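Local coordinates for protein CrmK (Actinoalloteichus sp. WH1-2216-6, PDB 5I1V) that is a flavin-dependent oxidase with covalently bound FAD, involved in recycling a shunt product during caerulomycin biosynthesis, at residues I336-R348 and G397-P411. Numbering follows the deposited sequence.
Sequences IGVRRKVKSADLR and GASLKTFYMVAWTDP
Arg339 lies across the indole of Trp408 where strands 339-347 and 400-408 pair antiparallel, and its side chain can be followed outward, from the ring face past the ring's NE1. Arg339 CB makes a CH-pi contact over the face of the Trp408 five-membered ring, 3.9 Å from its centroid, while CG passes near the Trp408 carbonyl. Arg339 CD runs alongside Trp408 NE1 at 3.8 Å, and the chain then bends (chi3 79°), carrying the guanidinium under Pro411, whose CB lies over the centre of one face. Trp408 NE1 sits at that group's edge, the two planes 65° apart. Asp414 OD1 accepts a hydrogen bond from Trp408 NE1, and its OD2 forms a salt bridge with Arg339 NH2, tying both to helix 414-428. An alanine at Trp408 would probably remove the ring face under Arg339 CB and the edge beside CD, and leave Asp414 without the indole N-H. The Val342 CG1 methyl, on the other face of the sheet, touches Phe403 CZ and Met405 CE, each at 3.6 Å. Further along, Thr402 OG1, turned between its backbone N and carbonyl carbon, donates to Ala345 O at 2.6 Å, and the same oxygen accepts Thr402 N. Asp346 and Lys401 lie side by side: Lys401 NZ reaches Asp346 OD2 at 2.7 Å in a salt bridge, on the syn side but 35° out of the carboxylate plane. Asp346 OD1 receives a water that also binds Ser344 OG and Thr402 O. A classic beta bulge closes this end, Ser399 N and Leu400 N both donating to Leu347 O. The pair belongs to the large antiparallel sheet beside the flavin domain; Lys401 touches the FAD-binding Tyr138, and Ser344 approaches Tyr446, which also binds FAD. With Lys401 matched by Asp346, the carboxylate probably offsets the buried ammonium charge and fixes its position beside Tyr138.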
loop_
_atom_site.group_PDB
_atom_site.type_symbol
_atom_site.label_atom_id
_atom_site.label_comp_id
_atom_site.label_asym_id
_atom_site.label_seq_id
_atom_site.Cartn_x
_atom_site.Cartn_y
_atom_site.Cartn_z
ATOM N N ILE A 336 6.742 -3.892 -7.129
ATOM C CA ILE A 336 6.427 -3.601 -8.519
ATOM C C ILE A 336 7.572 -3.904 -9.456
ATOM O O ILE A 336 8.671 -3.449 -9.251
ATOM C CB ILE A 336 6.083 -2.116 -8.718
ATOM C CG1 ILE A 336 4.953 -1.696 -7.769
ATOM C CG2 ILE A 336 5.654 -1.870 -10.168
ATOM C CD1 ILE A 336 3.611 -2.328 -8.128
ATOM N N GLY A 337 7.265 -4.646 -10.512
ATOM C CA GLY A 337 8.243 -5.001 -11.542
ATOM C C GLY A 337 9.227 -6.045 -11.064
ATOM O O GLY A 337 10.387 -6.076 -11.524
ATOM N N VAL A 338 8.777 -6.908 -10.161
ATOM C CA VAL A 338 9.674 -7.867 -9.503
ATOM C C VAL A 338 9.453 -9.295 -9.956
ATOM O O VAL A 338 8.301 -9.767 -10.051
ATOM C CB VAL A 338 9.478 -7.799 -7.974
ATOM C CG1 VAL A 338 10.370 -8.800 -7.257
ATOM C CG2 VAL A 338 9.763 -6.390 -7.501
ATOM N N ARG A 339 10.548 -9.993 -10.200
ATOM C CA ARG A 339 10.524 -11.407 -10.582
ATOM C C ARG A 339 10.728 -12.231 -9.308
ATOM O O ARG A 339 11.504 -11.832 -8.429
ATOM C CB ARG A 339 11.583 -11.680 -11.636
ATOM C CG ARG A 339 11.452 -10.840 -12.892
ATOM C CD ARG A 339 12.635 -10.983 -13.847
ATOM N NE ARG A 339 12.586 -12.205 -14.654
ATOM C CZ ARG A 339 11.871 -12.350 -15.773
ATOM N NH1 ARG A 339 11.113 -11.368 -16.241
ATOM N NH2 ARG A 339 11.868 -13.511 -16.409
ATOM N N ARG A 340 10.028 -13.346 -9.177
ATOM C CA ARG A 340 10.006 -14.101 -7.903
ATOM C C ARG A 340 9.907 -15.569 -8.086
ATOM O O ARG A 340 9.332 -16.045 -9.072
ATOM C CB ARG A 340 8.785 -13.738 -7.033
ATOM C CG ARG A 340 8.432 -12.277 -6.989
ATOM C CD ARG A 340 7.106 -12.044 -6.266
ATOM N NE ARG A 340 6.798 -10.609 -6.264
ATOM C CZ ARG A 340 7.331 -9.736 -5.415
ATOM N NH1 ARG A 340 7.029 -8.447 -5.517
ATOM N NH2 ARG A 340 8.186 -10.145 -4.475
ATOM N N LYS A 341 10.386 -16.308 -7.082
ATOM C CA LYS A 341 10.111 -17.707 -6.943
ATOM C C LYS A 341 9.874 -17.991 -5.439
ATOM O O LYS A 341 10.631 -17.531 -4.573
ATOM C CB LYS A 341 11.272 -18.522 -7.482
ATOM C CG LYS A 341 11.167 -20.033 -7.352
ATOM C CD LYS A 341 10.134 -20.647 -8.256
ATOM C CE LYS A 341 10.040 -22.161 -8.074
ATOM N NZ LYS A 341 8.666 -22.692 -8.380
ATOM N N VAL A 342 8.812 -18.724 -5.123
ATOM C CA VAL A 342 8.497 -19.048 -3.718
ATOM C C VAL A 342 8.383 -20.554 -3.556
ATOM O O VAL A 342 8.079 -21.280 -4.502
ATOM C CB VAL A 342 7.217 -18.386 -3.191
ATOM C CG1 VAL A 342 7.354 -16.863 -3.179
ATOM C CG2 VAL A 342 6.002 -18.891 -3.994
ATOM N N LYS A 343 8.709 -21.029 -2.360
ATOM C CA LYS A 343 8.485 -22.404 -1.993
ATOM C C LYS A 343 7.958 -22.437 -0.539
ATOM O O LYS A 343 8.055 -21.474 0.198
ATOM C CB LYS A 343 9.793 -23.220 -2.122
ATOM C CG LYS A 343 10.380 -23.263 -3.525
ATOM C CD LYS A 343 11.618 -24.139 -3.587
ATOM C CE LYS A 343 12.086 -24.345 -5.005
ATOM N NZ LYS A 343 11.509 -25.591 -5.587
ATOM N N SER A 344 7.447 -23.572 -0.146
ATOM C CA SER A 344 6.738 -23.743 1.081
ATOM C C SER A 344 7.014 -25.130 1.632
ATOM O O SER A 344 7.195 -26.072 0.859
ATOM C CB SER A 344 5.249 -23.549 0.757
ATOM O OG SER A 344 4.420 -24.355 1.528
ATOM N N ALA A 345 7.070 -25.244 2.953
ATOM C CA ALA A 345 7.236 -26.540 3.664
ATOM C C ALA A 345 6.725 -26.339 5.100
ATOM O O ALA A 345 7.155 -25.441 5.811
ATOM C CB ALA A 345 8.692 -27.048 3.650
ATOM N N ASP A 346 5.806 -27.172 5.526
ATOM C CA ASP A 346 5.244 -27.062 6.870
ATOM C C ASP A 346 5.683 -28.196 7.753
ATOM O O ASP A 346 5.861 -29.294 7.271
ATOM C CB ASP A 346 3.714 -27.017 6.765
ATOM C CG ASP A 346 3.251 -25.827 5.952
ATOM O OD1 ASP A 346 4.131 -24.935 5.660
ATOM O OD2 ASP A 346 2.041 -25.797 5.602
ATOM N N LEU A 347 5.832 -27.899 9.046
ATOM C CA LEU A 347 6.552 -28.753 10.013
ATOM C C LEU A 347 5.670 -29.028 11.213
ATOM O O LEU A 347 4.878 -28.162 11.626
ATOM C CB LEU A 347 7.800 -28.048 10.553
ATOM C CG LEU A 347 8.960 -27.772 9.598
ATOM C CD1 LEU A 347 9.912 -26.764 10.218
ATOM C CD2 LEU A 347 9.697 -29.062 9.254
ATOM N N ARG A 348 5.823 -30.208 11.789
ATOM C CA ARG A 348 5.191 -30.506 13.094
ATOM C C ARG A 348 6.268 -31.019 14.055
ATOM O O ARG A 348 5.969 -31.430 15.168
ATOM C CB ARG A 348 4.052 -31.520 12.955
ATOM C CG ARG A 348 4.492 -32.817 12.282
ATOM C CD ARG A 348 3.335 -33.694 11.828
ATOM N NE ARG A 348 2.718 -34.341 12.968
ATOM C CZ ARG A 348 1.592 -33.953 13.574
ATOM N NH1 ARG A 348 0.875 -32.904 13.152
ATOM N NH2 ARG A 348 1.164 -34.648 14.627
ATOM N N GLY A 397 -2.584 -29.692 11.050
ATOM C CA GLY A 397 -1.618 -30.530 11.754
ATOM C C GLY A 397 -0.266 -29.878 11.880
ATOM O O GLY A 397 0.492 -30.212 12.786
ATOM N N ALA A 398 0.055 -28.952 10.982
ATOM C CA ALA A 398 1.318 -28.214 11.108
ATOM C C ALA A 398 1.345 -27.377 12.382
ATOM O O ALA A 398 0.344 -26.796 12.790
ATOM C CB ALA A 398 1.559 -27.348 9.882
ATOM N N SER A 399 2.505 -27.327 13.003
ATOM C CA SER A 399 2.760 -26.477 14.149
ATOM C C SER A 399 3.390 -25.183 13.703
ATOM O O SER A 399 3.303 -24.175 14.388
ATOM C CB SER A 399 3.765 -27.166 15.102
ATOM O OG SER A 399 3.218 -28.359 15.586
ATOM N N LEU A 400 4.058 -25.243 12.556
ATOM C CA LEU A 400 4.961 -24.224 12.130
ATOM C C LEU A 400 5.020 -24.257 10.588
ATOM O O LEU A 400 4.980 -25.325 9.997
ATOM C CB LEU A 400 6.337 -24.489 12.757
ATOM C CG LEU A 400 7.240 -23.275 12.677
ATOM C CD1 LEU A 400 7.966 -23.006 13.967
ATOM C CD2 LEU A 400 8.198 -23.456 11.512
ATOM N N LYS A 401 5.025 -23.095 9.970
ATOM C CA LYS A 401 5.145 -22.972 8.540
ATOM C C LYS A 401 6.518 -22.410 8.174
ATOM O O LYS A 401 7.129 -21.643 8.952
ATOM C CB LYS A 401 4.061 -22.085 7.972
ATOM C CG LYS A 401 2.666 -22.633 8.135
ATOM C CD LYS A 401 1.654 -21.759 7.414
ATOM C CE LYS A 401 0.485 -22.560 6.871
ATOM N NZ LYS A 401 0.892 -23.312 5.671
ATOM N N THR A 402 7.028 -22.833 7.019
ATOM C CA THR A 402 8.248 -22.258 6.487
ATOM C C THR A 402 7.995 -21.885 5.019
ATOM O O THR A 402 7.220 -22.530 4.322
ATOM C CB THR A 402 9.486 -23.185 6.580
ATOM O OG1 THR A 402 9.439 -24.151 5.524
ATOM C CG2 THR A 402 9.581 -23.854 7.967
ATOM N N PHE A 403 8.681 -20.840 4.601
ATOM C CA PHE A 403 8.479 -20.154 3.356
ATOM C C PHE A 403 9.892 -19.816 2.851
ATOM O O PHE A 403 10.774 -19.509 3.656
ATOM C CB PHE A 403 7.669 -18.898 3.686
ATOM C CG PHE A 403 7.436 -17.990 2.526
ATOM C CD1 PHE A 403 6.647 -18.404 1.459
ATOM C CD2 PHE A 403 7.971 -16.725 2.502
ATOM C CE1 PHE A 403 6.423 -17.559 0.377
ATOM C CE2 PHE A 403 7.746 -15.872 1.430
ATOM C CZ PHE A 403 6.970 -16.291 0.364
ATOM N N TYR A 404 10.100 -19.917 1.538
ATOM C CA TYR A 404 11.354 -19.628 0.867
ATOM C C TYR A 404 11.027 -18.648 -0.247
ATOM O O TYR A 404 10.000 -18.830 -0.933
ATOM C CB TYR A 404 11.926 -20.862 0.205
ATOM C CG TYR A 404 12.213 -21.995 1.131
ATOM C CD1 TYR A 404 11.200 -22.673 1.803
ATOM C CD2 TYR A 404 13.525 -22.430 1.327
ATOM C CE1 TYR A 404 11.488 -23.745 2.643
ATOM C CE2 TYR A 404 13.808 -23.473 2.183
ATOM C CZ TYR A 404 12.811 -24.124 2.839
ATOM O OH TYR A 404 13.159 -25.200 3.639
ATOM N N MET A 405 11.832 -17.606 -0.394
ATOM C CA MET A 405 11.616 -16.642 -1.452
ATOM C C MET A 405 12.937 -16.040 -1.984
ATOM O O MET A 405 13.917 -15.912 -1.237
ATOM C CB MET A 405 10.572 -15.612 -1.000
ATOM C CG MET A 405 10.970 -14.159 -0.806
ATOM S SD MET A 405 10.170 -12.982 -1.978
ATOM C CE MET A 405 8.508 -13.615 -2.228
ATOM N N VAL A 406 12.948 -15.767 -3.293
ATOM C CA VAL A 406 13.996 -14.995 -3.969
ATOM C C VAL A 406 13.225 -14.022 -4.827
ATOM O O VAL A 406 12.177 -14.400 -5.422
ATOM C CB VAL A 406 14.946 -15.825 -4.868
ATOM C CG1 VAL A 406 15.906 -16.632 -4.045
ATOM C CG2 VAL A 406 14.200 -16.782 -5.748
ATOM N N ALA A 407 13.634 -12.759 -4.758
ATOM C CA ALA A 407 13.051 -11.666 -5.560
ATOM C C ALA A 407 14.167 -10.910 -6.272
ATOM O O ALA A 407 15.220 -10.639 -5.693
ATOM C CB ALA A 407 12.256 -10.749 -4.704
ATOM N N TRP A 408 13.963 -10.619 -7.548
ATOM C CA TRP A 408 14.976 -9.916 -8.331
ATOM C C TRP A 408 14.312 -9.158 -9.484
ATOM O O TRP A 408 13.083 -9.260 -9.698
ATOM C CB TRP A 408 16.042 -10.908 -8.818
ATOM C CG TRP A 408 15.595 -11.870 -9.862
ATOM C CD1 TRP A 408 15.827 -11.772 -11.192
ATOM C CD2 TRP A 408 14.832 -13.065 -9.679
ATOM N NE1 TRP A 408 15.289 -12.832 -11.853
ATOM C CE2 TRP A 408 14.649 -13.638 -10.953
ATOM C CE3 TRP A 408 14.275 -13.708 -8.566
ATOM C CZ2 TRP A 408 13.981 -14.846 -11.145
ATOM C CZ3 TRP A 408 13.586 -14.894 -8.761
ATOM C CH2 TRP A 408 13.450 -15.455 -10.030
ATOM N N THR A 409 15.100 -8.391 -10.228
ATOM C CA THR A 409 14.515 -7.579 -11.279
ATOM C C THR A 409 15.051 -7.846 -12.665
ATOM O O THR A 409 14.343 -7.633 -13.630
ATOM C CB THR A 409 14.658 -6.078 -10.979
ATOM O OG1 THR A 409 16.035 -5.763 -10.770
ATOM C CG2 THR A 409 13.844 -5.672 -9.742
ATOM N N ASP A 410 16.291 -8.322 -12.784
ATOM C CA ASP A 410 16.899 -8.529 -14.123
ATOM C C ASP A 410 16.620 -9.933 -14.662
ATOM O O ASP A 410 16.993 -10.911 -14.027
ATOM C CB ASP A 410 18.418 -8.292 -14.052
ATOM C CG ASP A 410 19.086 -8.309 -15.424
ATOM O OD1 ASP A 410 18.576 -8.935 -16.397
ATOM O OD2 ASP A 410 20.156 -7.688 -15.521
ATOM N N PRO A 411 15.975 -10.047 -15.827
ATOM C CA PRO A 411 15.684 -11.381 -16.391
ATOM C C PRO A 411 16.923 -12.232 -16.694
ATOM O O PRO A 411 16.857 -13.476 -16.667
ATOM C CB PRO A 411 14.946 -11.072 -17.702
ATOM C CG PRO A 411 14.577 -9.656 -17.643
ATOM C CD PRO A 411 15.506 -8.959 -16.704
HETATM O O HOH W 1 11.689 -7.295 -13.693
HETATM O O HOH W 2 4.498 -22.881 4.021
#